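Local coordinates for protein major allergen DAU C 1 (Daucus carota, PDB 2WQL) that belongs to the Bet v 1 family of plant defence proteins and allergens, and probably binds small hydrophobic molecules in an internal pocket, at residues S62-V74 / Y81-G93. The protein carries 4 engineered substitutions. Residues are numbered along the deposited sequence; the frame is centred on the assembly and turned at random.
Engineered in segment 62-74: T66 (natural residue Ser). With P4C (O-acetaldehydyl-hexaethylene glycol), chain E.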
# COMPACT_ATOMS: atom_id res chain seq x y z
N SER A 62 4.92 -36.87 2.84
CA SER A 62 5.08 -35.41 2.89
C SER A 62 6.52 -34.92 3.11
O SER A 62 7.31 -35.60 3.74
CB SER A 62 4.16 -34.83 3.97
OG SER A 62 2.84 -35.36 3.85
N PRO A 63 6.86 -33.73 2.57
CA PRO A 63 8.22 -33.21 2.74
C PRO A 63 8.58 -33.01 4.20
O PRO A 63 9.73 -33.24 4.57
CB PRO A 63 8.17 -31.86 2.01
CG PRO A 63 7.05 -32.01 1.02
CD PRO A 63 6.04 -32.84 1.73
N ILE A 64 7.62 -32.54 5.00
CA ILE A 64 7.73 -32.51 6.47
C ILE A 64 6.77 -33.53 7.05
O ILE A 64 5.56 -33.41 6.82
CB ILE A 64 7.33 -31.15 7.04
CG1 ILE A 64 8.28 -30.05 6.53
CG2 ILE A 64 7.33 -31.19 8.55
CD1 ILE A 64 7.85 -28.61 6.98
N THR A 65 7.27 -34.53 7.77
CA THR A 65 6.40 -35.58 8.33
C THR A 65 6.00 -35.37 9.81
O THR A 65 4.95 -35.86 10.23
CB THR A 65 7.01 -37.01 8.18
OG1 THR A 65 7.88 -37.30 9.28
CG2 THR A 65 7.78 -37.14 6.87
N THR A 66 6.84 -34.67 10.59
CA THR A 66 6.59 -34.49 12.04
C THR A 66 7.02 -33.12 12.54
O THR A 66 8.09 -32.62 12.17
CB THR A 66 7.36 -35.52 12.90
OG1 THR A 66 8.76 -35.42 12.62
CG2 THR A 66 6.91 -36.95 12.64
N MET A 67 6.18 -32.52 13.40
CA MET A 67 6.56 -31.30 14.13
C MET A 67 5.90 -31.23 15.50
O MET A 67 4.74 -31.62 15.65
CB MET A 67 6.26 -30.04 13.33
CG MET A 67 4.81 -29.71 13.19
SD MET A 67 4.61 -28.37 11.99
CE MET A 67 4.00 -29.27 10.55
N THR A 68 6.66 -30.76 16.49
CA THR A 68 6.21 -30.58 17.85
C THR A 68 6.22 -29.10 18.13
O THR A 68 7.27 -28.46 18.02
CB THR A 68 7.14 -31.29 18.85
OG1 THR A 68 7.16 -32.69 18.56
CG2 THR A 68 6.71 -31.08 20.29
N VAL A 69 5.07 -28.55 18.51
CA VAL A 69 4.90 -27.10 18.69
C VAL A 69 4.41 -26.76 20.09
O VAL A 69 3.38 -27.26 20.51
CB VAL A 69 3.90 -26.55 17.66
CG1 VAL A 69 3.72 -25.03 17.81
CG2 VAL A 69 4.35 -26.92 16.26
N ARG A 70 5.14 -25.90 20.78
CA ARG A 70 4.78 -25.44 22.12
C ARG A 70 4.12 -24.08 22.02
O ARG A 70 4.59 -23.23 21.28
CB ARG A 70 6.03 -25.34 22.98
CG ARG A 70 5.81 -24.81 24.38
CD ARG A 70 7.12 -24.72 25.14
NE ARG A 70 7.98 -23.70 24.57
CZ ARG A 70 9.29 -23.81 24.39
NH1 ARG A 70 9.94 -24.91 24.72
NH2 ARG A 70 9.96 -22.81 23.84
N THR A 71 3.03 -23.88 22.76
CA THR A 71 2.42 -22.56 22.89
C THR A 71 3.11 -21.81 24.03
O THR A 71 3.08 -22.30 25.16
CB THR A 71 0.91 -22.65 23.23
OG1 THR A 71 0.21 -23.42 22.24
CG2 THR A 71 0.28 -21.24 23.34
N ASP A 72 3.69 -20.65 23.74
CA ASP A 72 4.39 -19.83 24.73
C ASP A 72 3.45 -18.83 25.38
O ASP A 72 3.60 -18.51 26.55
CB ASP A 72 5.55 -19.09 24.08
CG ASP A 72 6.54 -20.04 23.40
OD1 ASP A 72 7.17 -20.86 24.10
OD2 ASP A 72 6.69 -19.95 22.15
N ALA A 73 2.48 -18.31 24.62
CA ALA A 73 1.57 -17.26 25.12
C ALA A 73 0.34 -17.13 24.22
O ALA A 73 0.41 -17.30 23.00
CB ALA A 73 2.28 -15.92 25.23
N VAL A 74 -0.80 -16.86 24.84
CA VAL A 74 -2.04 -16.53 24.14
C VAL A 74 -2.66 -15.30 24.77
O VAL A 74 -2.76 -15.21 25.99
CB VAL A 74 -3.09 -17.63 24.26
CG1 VAL A 74 -4.14 -17.51 23.18
CG2 VAL A 74 -2.46 -18.99 24.20
N TYR A 81 -0.65 -14.50 19.43
CA TYR A 81 -0.31 -15.90 19.73
C TYR A 81 1.17 -16.09 19.49
O TYR A 81 1.68 -15.71 18.44
CB TYR A 81 -1.12 -16.86 18.85
CG TYR A 81 -0.97 -18.35 19.16
CD1 TYR A 81 -1.61 -18.93 20.25
CD2 TYR A 81 -0.22 -19.18 18.33
CE1 TYR A 81 -1.48 -20.28 20.53
CE2 TYR A 81 -0.09 -20.52 18.60
CZ TYR A 81 -0.71 -21.07 19.69
OH TYR A 81 -0.58 -22.42 19.95
N ASP A 82 1.87 -16.64 20.49
CA ASP A 82 3.29 -16.93 20.41
C ASP A 82 3.50 -18.42 20.60
O ASP A 82 2.93 -19.00 21.51
CB ASP A 82 4.06 -16.17 21.49
CG ASP A 82 3.82 -14.66 21.42
OD1 ASP A 82 4.04 -14.07 20.35
OD2 ASP A 82 3.41 -14.08 22.45
N SER A 83 4.32 -19.02 19.74
CA SER A 83 4.58 -20.45 19.80
C SER A 83 5.92 -20.80 19.20
O SER A 83 6.44 -20.06 18.35
CB SER A 83 3.50 -21.21 19.05
OG SER A 83 3.46 -20.80 17.70
N THR A 84 6.47 -21.95 19.63
CA THR A 84 7.81 -22.37 19.23
C THR A 84 7.83 -23.79 18.72
O THR A 84 7.29 -24.67 19.36
CB THR A 84 8.79 -22.29 20.40
OG1 THR A 84 8.73 -20.99 20.99
CG2 THR A 84 10.23 -22.55 19.94
N VAL A 85 8.44 -24.00 17.56
CA VAL A 85 8.62 -25.35 17.05
C VAL A 85 9.89 -25.89 17.68
O VAL A 85 10.95 -25.29 17.53
CB VAL A 85 8.74 -25.40 15.51
CG1 VAL A 85 8.82 -26.82 15.04
CG2 VAL A 85 7.56 -24.67 14.85
N ILE A 86 9.79 -27.00 18.39
CA ILE A 86 10.90 -27.49 19.21
C ILE A 86 11.45 -28.86 18.81
O ILE A 86 12.52 -29.25 19.27
CB ILE A 86 10.53 -27.48 20.73
CG1 ILE A 86 9.39 -28.45 21.04
CG2 ILE A 86 10.14 -26.07 21.16
CD1 ILE A 86 9.18 -28.69 22.53
N ASP A 87 10.72 -29.59 17.97
CA ASP A 87 11.15 -30.93 17.55
C ASP A 87 10.51 -31.26 16.22
O ASP A 87 9.56 -30.62 15.81
CB ASP A 87 10.77 -32.00 18.59
CG ASP A 87 11.57 -33.33 18.43
OD1 ASP A 87 12.58 -33.36 17.69
OD2 ASP A 87 11.19 -34.36 19.06
N GLY A 88 11.06 -32.28 15.56
CA GLY A 88 10.49 -32.83 14.33
C GLY A 88 11.43 -32.69 13.16
O GLY A 88 12.40 -31.92 13.23
N ASP A 89 11.16 -33.40 12.07
CA ASP A 89 12.02 -33.30 10.87
C ASP A 89 11.89 -31.93 10.15
O ASP A 89 12.68 -31.62 9.26
CB ASP A 89 11.84 -34.49 9.90
CG ASP A 89 10.43 -34.59 9.35
OD1 ASP A 89 9.68 -33.60 9.43
OD2 ASP A 89 10.07 -35.68 8.83
N ILE A 90 10.90 -31.13 10.55
CA ILE A 90 10.80 -29.73 10.16
C ILE A 90 12.06 -28.93 10.53
O ILE A 90 12.40 -27.94 9.87
CB ILE A 90 9.56 -29.05 10.82
CG1 ILE A 90 9.39 -27.61 10.33
CG2 ILE A 90 9.68 -29.06 12.34
CD1 ILE A 90 8.05 -26.98 10.71
N LEU A 91 12.76 -29.35 11.59
CA LEU A 91 14.00 -28.68 12.01
C LEU A 91 15.20 -29.08 11.16
O LEU A 91 16.33 -28.65 11.42
CB LEU A 91 14.30 -28.98 13.47
CG LEU A 91 13.23 -28.55 14.48
CD1 LEU A 91 13.74 -28.90 15.85
CD2 LEU A 91 12.87 -27.08 14.40
N LEU A 92 14.97 -29.90 10.13
CA LEU A 92 16.04 -30.39 9.28
C LEU A 92 17.13 -30.95 10.20
O LEU A 92 16.83 -31.50 11.28
CB LEU A 92 16.56 -29.27 8.36
CG LEU A 92 15.47 -28.38 7.72
CD1 LEU A 92 16.08 -27.18 6.99
CD2 LEU A 92 14.55 -29.18 6.78
N GLY A 93 18.39 -30.83 9.85
CA GLY A 93 19.39 -31.40 10.74
C GLY A 93 19.85 -30.49 11.87
O GLY A 93 20.51 -30.94 12.79
O1 P4C E . -2.64 -22.72 16.35
C2 P4C E . -1.60 -22.51 15.74
C3 P4C E . -1.32 -21.16 15.10
O4 P4C E . 0.00 -21.21 14.54
C5 P4C E . 0.65 -19.95 14.26
C6 P4C E . 2.17 -20.20 14.16
O7 P4C E . 2.57 -20.38 12.81
C8 P4C E . 2.58 -19.19 12.00
C9 P4C E . 1.85 -19.34 10.64
O10 P4C E . 0.65 -18.51 10.60
C11 P4C E . -0.33 -18.94 9.64
C12 P4C E . -1.57 -19.53 10.32
O13 P4C E . -1.75 -20.90 9.92
C14 P4C E . -2.93 -21.53 10.45
C15 P4C E . -2.67 -22.08 11.85
O16 P4C E . -2.46 -23.49 11.82
C17 P4C E . -1.60 -24.00 12.87
C18 P4C E . -0.75 -25.19 12.38
O19 P4C E . 0.46 -25.38 13.15
C20 P4C E . 1.68 -25.00 12.47
C21 P4C E . 2.74 -24.54 13.49
O22 P4C E . 3.32 -23.24 13.20
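R70 and T84 illustrate an antiparallel hydrogen-bonded pair: R70 N gives a hydrogen bond to T84 O, and T84 N returns one to R70 O at 2.8 Å. The pairing slips by a residue twice, once between T68 and V69 and again at a classic bulge, where D72 N (2.9 Å) and A73 N reach D82 O from the same face of its carbonyl plane. T84 OG1 donates to the syn lone pair of D72 OD2 at 2.6 Å, while D72 OD1 lies in the guanidinium plane of R70 and takes its NE in a salt bridge within the strand. I86 CG2 lies over one face of that guanidinium, toward its rim. These two strands form a hairpin in the curved antiparallel sheet of the Bet v 1 fold, and V69, Y81 and S83 line the pocket holding the glycol ligand. Y81 swings its ring away from its own N (chi1 -174°), and its OH shares a hydrogen bond with T71 OG1 at 2.6 Å. Beyond the ladder, D89 OD1 accepts from T65 N and from the backbone N of T66, an engineered residue, and D89 OD2 takes T65 OG1 (2.8 Å). Apolar contacts lie beside it: I90 CG2 packs on M67 CB at 3.7 Å, and I90 CG1 on I64 CD1.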